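Local coordinates for hypothetical protein AQ_1575 (Aquifex aeolicus, PDB 1LFP) that probably binds DNA and regulates transcription, at residues S26-E31 against E226-Q232. Residues are numbered along the deposited sequence.
Sequences SKLIRE and EELDDVQ
About one and a half turns of α-helix, S26-E31 within helix 21-39 (phi/psi near -60°/-45°), face the loop that carries the chain from the end of helix 212-226 into strand 231-239. A type I turn, L228-V231, closed by V231 N to L228 O at 2.9 Å, shapes this loop; the closest CA atoms are those of K27 and Q232, 6.4 Å apart. Two salt bridges and several hydrogen bonds link the segments. K27, extended as mttt, sends its ammonium into the concave side of the loop, where NZ meets E226 OE2 in a salt bridge (3.0 Å) and donates hydrogen bonds to E226 O (2.7 Å), a last-turn carbonyl of helix 212-226, and, weakly, to L228 O (3.3 Å) in the turn that follows. R30, with chi1 between wells at -116° and chi2 p, reaches D230 by a second bridge, NH2 to OD1 at 3.2 Å; D230 OD2 is held by R108 and T109 of helix 106-119. Q232, chi1 and chi2 both m, donates from NE2 to K27 O (3.2 Å) and packs against R30 CB. The contact joins the N-terminal helical domain to the helix-turn-strand connection leading into the mixed sheet of the following domains of the TACO1/YebC protein.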
ATOM      1  N   SER A  26       6.481   6.014  10.568  1.00 16.54           N
ATOM      2  CA  SER A  26       5.224   6.087  11.288  1.00 18.29           C
ATOM      3  C   SER A  26       4.302   5.001  10.737  1.00 17.63           C
ATOM      4  O   SER A  26       3.646   4.289  11.496  1.00 17.33           O
ATOM      5  CB  SER A  26       4.630   7.484  11.147  1.00 20.32           C
ATOM      6  OG  SER A  26       3.345   7.526  11.747  1.00 28.76           O
ATOM      7  N   LYS A  27       4.268   4.861   9.415  1.00 16.55           N
ATOM      8  CA  LYS A  27       3.434   3.858   8.771  1.00 17.39           C
ATOM      9  C   LYS A  27       3.978   2.457   9.032  1.00 17.60           C
ATOM     10  O   LYS A  27       3.198   1.507   9.210  1.00 18.33           O
ATOM     11  CB  LYS A  27       3.323   4.178   7.268  1.00 20.19           C
ATOM     12  CG  LYS A  27       2.565   5.521   7.069  1.00 19.42           C
ATOM     13  CD  LYS A  27       2.325   5.969   5.628  1.00 25.80           C
ATOM     14  CE  LYS A  27       1.388   7.223   5.625  1.00 24.29           C
ATOM     15  NZ  LYS A  27       1.032   7.647   4.254  1.00 30.32           N
ATOM     16  N   LEU A  28       5.304   2.297   9.093  1.00 14.82           N
ATOM     17  CA  LEU A  28       5.801   0.954   9.363  1.00 15.23           C
ATOM     18  C   LEU A  28       5.463   0.542  10.804  1.00 15.04           C
ATOM     19  O   LEU A  28       5.183  -0.626  11.068  1.00 15.33           O
ATOM     20  CB  LEU A  28       7.299   0.875   9.116  1.00 24.39           C
ATOM     21  CG  LEU A  28       7.680   0.676   7.634  1.00 29.28           C
ATOM     22  CD1 LEU A  28       7.405  -0.753   7.230  1.00 32.02           C
ATOM     23  CD2 LEU A  28       6.909   1.608   6.744  1.00 33.51           C
ATOM     24  N   ILE A  29       5.513   1.506  11.711  1.00 15.57           N
ATOM     25  CA  ILE A  29       5.181   1.269  13.118  1.00 14.50           C
ATOM     26  C   ILE A  29       3.716   0.816  13.203  1.00 14.66           C
ATOM     27  O   ILE A  29       3.390  -0.153  13.929  1.00 18.33           O
ATOM     28  CB  ILE A  29       5.369   2.566  13.919  1.00 16.97           C
ATOM     29  CG1 ILE A  29       6.881   2.858  14.045  1.00 17.50           C
ATOM     30  CG2 ILE A  29       4.666   2.436  15.276  1.00 18.50           C
ATOM     31  CD1 ILE A  29       7.220   4.116  14.787  1.00 18.36           C
ATOM     32  N   ARG A  30       2.825   1.510  12.491  1.00 16.26           N
ATOM     33  CA  ARG A  30       1.396   1.149  12.482  1.00 17.84           C
ATOM     34  C   ARG A  30       1.188  -0.287  12.010  1.00 17.27           C
ATOM     35  O   ARG A  30       0.418  -1.034  12.609  1.00 17.00           O
ATOM     36  CB  ARG A  30       0.617   2.059  11.533  1.00 26.09           C
ATOM     37  CG  ARG A  30      -0.406   2.930  12.173  1.00 33.63           C
ATOM     38  CD  ARG A  30       0.246   3.957  12.995  1.00 32.69           C
ATOM     39  NE  ARG A  30      -0.630   5.110  13.152  1.00 35.88           N
ATOM     40  CZ  ARG A  30      -0.431   6.279  12.566  1.00 38.36           C
ATOM     41  NH1 ARG A  30       0.625   6.453  11.784  1.00 41.32           N
ATOM     42  NH2 ARG A  30      -1.299   7.270  12.746  1.00 41.49           N
ATOM     43  N   GLU A  31       1.853  -0.665  10.913  1.00 14.60           N
ATOM     44  CA  GLU A  31       1.744  -2.023  10.373  1.00 16.02           C
ATOM     45  C   GLU A  31       2.185  -3.069  11.387  1.00 15.60           C
ATOM     46  O   GLU A  31       1.536  -4.121  11.545  1.00 16.10           O
ATOM     47  CB  GLU A  31       2.516  -2.120   9.053  1.00 23.04           C
ATOM     48  CG  GLU A  31       2.617  -3.511   8.429  1.00 22.28           C
ATOM     49  CD  GLU A  31       1.274  -4.201   8.082  1.00 26.31           C
ATOM     50  OE1 GLU A  31       1.328  -5.415   7.809  1.00 27.24           O
ATOM     51  OE2 GLU A  31       0.182  -3.576   8.039  1.00 26.60           O
ATOM     52  N   GLU A 226      -2.372  10.285   0.615  1.00 28.46           N
ATOM     53  CA  GLU A 226      -1.112   9.659   0.997  1.00 33.31           C
ATOM     54  C   GLU A 226      -0.411  10.459   2.098  1.00 33.43           C
ATOM     55  O   GLU A 226       0.335   9.903   2.914  1.00 35.23           O
ATOM     56  CB  GLU A 226      -0.198   9.556  -0.236  1.00 48.94           C
ATOM     57  CG  GLU A 226       1.062   8.740  -0.005  1.00 54.72           C
ATOM     58  CD  GLU A 226       0.751   7.281   0.261  1.00 56.77           C
ATOM     59  OE1 GLU A 226       0.278   6.601  -0.678  1.00 58.16           O
ATOM     60  OE2 GLU A 226       0.972   6.824   1.405  1.00 58.21           O
ATOM     61  N   GLU A 227      -0.662  11.762   2.144  1.00 49.20           N
ATOM     62  CA  GLU A 227      -0.017  12.599   3.143  1.00 48.92           C
ATOM     63  C   GLU A 227      -0.595  12.491   4.543  1.00 48.49           C
ATOM     64  O   GLU A 227      -0.129  13.169   5.462  1.00 49.31           O
ATOM     65  CB  GLU A 227      -0.008  14.060   2.685  1.00 46.39           C
ATOM     66  CG  GLU A 227       0.937  14.296   1.509  1.00 50.94           C
ATOM     67  CD  GLU A 227       2.371  13.894   1.826  1.00 53.07           C
ATOM     68  OE1 GLU A 227       2.982  14.516   2.725  1.00 54.09           O
ATOM     69  OE2 GLU A 227       2.887  12.955   1.180  1.00 54.90           O
ATOM     70  N   LEU A 228      -1.610  11.649   4.708  1.00 31.71           N
ATOM     71  CA  LEU A 228      -2.204  11.457   6.012  1.00 29.53           C
ATOM     72  C   LEU A 228      -1.478  10.302   6.677  1.00 27.47           C
ATOM     73  O   LEU A 228      -1.258   9.227   6.074  1.00 24.39           O
ATOM     74  CB  LEU A 228      -3.707  11.137   5.894  1.00 33.95           C
ATOM     75  CG  LEU A 228      -4.555  12.178   5.165  1.00 34.29           C
ATOM     76  CD1 LEU A 228      -6.012  11.722   5.129  1.00 33.19           C
ATOM     77  CD2 LEU A 228      -4.427  13.527   5.850  1.00 32.92           C
ATOM     78  N   ASP A 229      -1.073  10.548   7.917  1.00 28.77           N
ATOM     79  CA  ASP A 229      -0.378   9.569   8.728  1.00 26.58           C
ATOM     80  C   ASP A 229      -1.256   8.343   8.887  1.00 24.75           C
ATOM     81  O   ASP A 229      -0.775   7.231   8.985  1.00 21.01           O
ATOM     82  CB  ASP A 229      -0.102  10.136  10.124  1.00 39.62           C
ATOM     83  CG  ASP A 229       1.174  10.946  10.189  1.00 41.75           C
ATOM     84  OD1 ASP A 229       1.336  11.693  11.177  1.00 45.00           O
ATOM     85  OD2 ASP A 229       2.011  10.835   9.263  1.00 42.87           O
ATOM     86  N   ASP A 230      -2.558   8.560   8.931  1.00 23.51           N
ATOM     87  CA  ASP A 230      -3.482   7.428   9.112  1.00 20.31           C
ATOM     88  C   ASP A 230      -3.592   6.570   7.854  1.00 20.60           C
ATOM     89  O   ASP A 230      -4.094   5.453   7.904  1.00 19.26           O
ATOM     90  CB  ASP A 230      -4.895   7.923   9.470  1.00 22.52           C
ATOM     91  CG  ASP A 230      -4.977   8.601  10.842  1.00 23.19           C
ATOM     92  OD1 ASP A 230      -4.176   8.278  11.739  1.00 26.92           O
ATOM     93  OD2 ASP A 230      -5.884   9.447  11.034  1.00 24.55           O
ATOM     94  N   VAL A 231      -3.149   7.078   6.705  1.00 21.90           N
ATOM     95  CA  VAL A 231      -3.300   6.285   5.491  1.00 21.19           C
ATOM     96  C   VAL A 231      -2.109   5.371   5.178  1.00 22.48           C
ATOM     97  O   VAL A 231      -0.972   5.828   5.183  1.00 23.58           O
ATOM     98  CB  VAL A 231      -3.561   7.216   4.233  1.00 20.90           C
ATOM     99  CG1 VAL A 231      -3.729   6.370   3.000  1.00 22.11           C
ATOM    100  CG2 VAL A 231      -4.817   8.095   4.471  1.00 19.98           C
ATOM    101  N   GLN A 232      -2.384   4.092   4.918  1.00 19.66           N
ATOM    102  CA  GLN A 232      -1.351   3.098   4.579  1.00 19.12           C
ATOM    103  C   GLN A 232      -1.290   2.893   3.069  1.00 17.55           C
ATOM    104  O   GLN A 232      -0.206   2.791   2.477  1.00 18.63           O
ATOM    105  CB  GLN A 232      -1.645   1.715   5.193  1.00 22.89           C
ATOM    106  CG  GLN A 232      -1.536   1.592   6.715  1.00 23.54           C
ATOM    107  CD  GLN A 232      -0.111   1.421   7.233  1.00 26.28           C
ATOM    108  OE1 GLN A 232       0.667   0.567   6.772  1.00 26.48           O
ATOM    109  NE2 GLN A 232       0.226   2.232   8.203  1.00 24.50           N
TER